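Local coordinates for RctB replication initiator protein (Vibrio cholerae, PDB 5UBE) that probably initiates replication of the second chromosome of Vibrio cholerae by binding DNA, this crystallised fragment being its N-terminal domain, at residues I9-P12 with R13-K16. Residues are numbered along the deposited sequence; the frame is centred on the assembly and turned at random.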
ATOM      1  N   ILE A   9       7.617  13.229  -1.942  1.00 57.65           N
ATOM      2  CA  ILE A   9       6.158  13.204  -1.972  1.00 49.94           C
ATOM      3  C   ILE A   9       5.635  14.629  -2.076  1.00 50.77           C
ATOM      4  O   ILE A   9       5.801  15.434  -1.154  1.00 56.40           O
ATOM      5  CB  ILE A   9       5.587  12.501  -0.733  1.00 46.03           C
ATOM      6  CG1 ILE A   9       6.147  11.086  -0.620  1.00 44.82           C
ATOM      7  CG2 ILE A   9       4.064  12.443  -0.803  1.00 40.59           C
ATOM      8  CD1 ILE A   9       5.786  10.204  -1.797  1.00 40.82           C
ATOM      9  N   LYS A  10       4.962  14.928  -3.181  1.00 63.31           N
ATOM     10  CA  LYS A  10       4.526  16.285  -3.468  1.00 66.35           C
ATOM     11  C   LYS A  10       3.108  16.523  -2.965  1.00 61.05           C
ATOM     12  O   LYS A  10       2.332  15.587  -2.742  1.00 46.92           O
ATOM     13  CB  LYS A  10       4.606  16.572  -4.968  1.00 61.52           C
ATOM     14  CG  LYS A  10       5.978  16.308  -5.572  1.00 73.12           C
ATOM     15  CD  LYS A  10       6.057  16.758  -7.027  1.00 82.19           C
ATOM     16  CE  LYS A  10       6.259  18.261  -7.138  1.00 73.88           C
ATOM     17  NZ  LYS A  10       7.566  18.687  -6.558  1.00 77.11           N
ATOM     18  N   LEU A  11       2.790  17.806  -2.775  1.00 55.56           N
ATOM     19  CA  LEU A  11       1.461  18.231  -2.376  1.00 51.72           C
ATOM     20  C   LEU A  11       0.434  17.763  -3.405  1.00 48.14           C
ATOM     21  O   LEU A  11       0.775  17.522  -4.564  1.00 49.28           O
ATOM     22  CB  LEU A  11       1.423  19.753  -2.231  1.00 44.07           C
ATOM     23  CG  LEU A  11       2.003  20.337  -0.937  1.00 58.44           C
ATOM     24  CD1 LEU A  11       1.470  19.587   0.282  1.00 60.96           C
ATOM     25  CD2 LEU A  11       3.525  20.362  -0.931  1.00 61.60           C
ATOM     26  N   PRO A  12      -0.842  17.626  -3.009  1.00 45.14           N
ATOM     27  CA  PRO A  12      -1.457  17.957  -1.719  1.00 41.77           C
ATOM     28  C   PRO A  12      -1.232  16.928  -0.593  1.00 50.13           C
ATOM     29  O   PRO A  12      -1.736  17.153   0.512  1.00 42.49           O
ATOM     30  CB  PRO A  12      -2.942  18.040  -2.073  1.00 48.42           C
ATOM     31  CG  PRO A  12      -3.101  17.045  -3.175  1.00 46.68           C
ATOM     32  CD  PRO A  12      -1.829  17.100  -3.970  1.00 44.89           C
ATOM     33  N   ARG A  13      -0.502  15.841  -0.864  1.00 45.35           N
ATOM     34  CA  ARG A  13      -0.222  14.846   0.165  1.00 43.37           C
ATOM     35  C   ARG A  13       0.526  15.476   1.333  1.00 46.25           C
ATOM     36  O   ARG A  13       1.377  16.348   1.139  1.00 40.84           O
ATOM     37  CB  ARG A  13       0.608  13.698  -0.417  1.00 45.34           C
ATOM     38  CG  ARG A  13      -0.013  13.031  -1.632  1.00 44.28           C
ATOM     39  CD  ARG A  13      -0.579  11.679  -1.287  1.00 38.35           C
ATOM     40  NE  ARG A  13      -1.065  10.966  -2.463  1.00 37.03           N
ATOM     41  CZ  ARG A  13      -2.252  10.369  -2.533  1.00 42.38           C
ATOM     42  NH1 ARG A  13      -3.070  10.382  -1.487  1.00 37.64           N
ATOM     43  NH2 ARG A  13      -2.617   9.745  -3.644  1.00 36.23           N
ATOM     44  N   THR A  14       0.176  15.043   2.553  1.00 38.18           N
ATOM     45  CA  THR A  14       0.823  15.452   3.800  1.00 43.19           C
ATOM     46  C   THR A  14       0.889  14.248   4.733  1.00 41.82           C
ATOM     47  O   THR A  14       0.504  13.132   4.368  1.00 39.96           O
ATOM     48  CB  THR A  14       0.072  16.588   4.520  1.00 45.90           C
ATOM     49  OG1 THR A  14      -1.138  16.070   5.092  1.00 40.75           O
ATOM     50  CG2 THR A  14      -0.257  17.733   3.573  1.00 45.29           C
ATOM     51  N   HIS A  15       1.356  14.486   5.966  1.00 44.37           N
ATOM     52  CA  HIS A  15       1.433  13.402   6.944  1.00 47.33           C
ATOM     53  C   HIS A  15       0.056  12.830   7.244  1.00 38.44           C
ATOM     54  O   HIS A  15      -0.076  11.631   7.506  1.00 33.55           O
ATOM     55  CB  HIS A  15       2.080  13.886   8.245  1.00 54.04           C
ATOM     56  CG  HIS A  15       3.534  14.220   8.120  1.00 52.64           C
ATOM     57  ND1 HIS A  15       4.535  13.339   8.466  1.00 54.20           N
ATOM     58  CD2 HIS A  15       4.156  15.349   7.699  1.00 58.59           C
ATOM     59  CE1 HIS A  15       5.710  13.906   8.258  1.00 61.23           C
ATOM     60  NE2 HIS A  15       5.508  15.127   7.792  1.00 54.19           N
ATOM     61  N   LYS A  16      -0.972  13.677   7.207  1.00 35.75           N
ATOM     62  CA  LYS A  16      -2.351  13.257   7.425  1.00 40.02           C
ATOM     63  C   LYS A  16      -2.779  12.136   6.479  1.00 42.66           C
ATOM     64  O   LYS A  16      -3.705  11.383   6.802  1.00 34.52           O
ATOM     65  CB  LYS A  16      -3.274  14.480   7.277  1.00 36.45           C
ATOM     66  CG  LYS A  16      -4.709  14.273   7.750  1.00 47.29           C
ATOM     67  CD  LYS A  16      -5.553  15.506   7.470  1.00 58.11           C
ATOM     68  CE  LYS A  16      -7.042  15.209   7.586  1.00 63.96           C
ATOM     69  NZ  LYS A  16      -7.888  16.380   7.179  1.00 51.30           N
TER
HETATM   70  O   HOH W   1      -3.100  16.296   3.489  1.00 58.60           O
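Thr-14 OG1 has two partners: a water at a short 2.5 Å, which also donates a weak, longer bond to Pro-12 O, and the backbone N-H of Lys-16, weakly, with N 3.2 Å from OG1. With chi1 at 72°, CG2 of Thr-14 falls anti to the carbonyl carbon and faces back to the turn. There CG2 lies 3.4 Å from Pro-12 O and 4.2 Å from Leu-11 CD1. The peptide bond before Pro-12 is cis, and the chain from Lys-10 to Arg-13 folds into a cis-proline turn close to type VIa, in the loop leading to strand 20-22. Its closure is loose: Arg-13 N reaches Lys-10 O at 3.4 Å, with a bent N-H...O angle of 132°. Lys-10 O is also flanked by the aliphatic start of Arg-13, with CB 3.5 Å away. That same CB meets Ile-9 CG2 at 3.7 Å, and both side chains also touch Leu-62 of strand 62-64. The arginine chain bends at chi2 (-106°), and its guanidinium leads away from the turn to a salt bridge between NE and Asp-60. Leu-11 CD1 approaches Arg-13 O at 3.4 Å. The ammonium of Lys-10 forms a salt bridge with Glu-103.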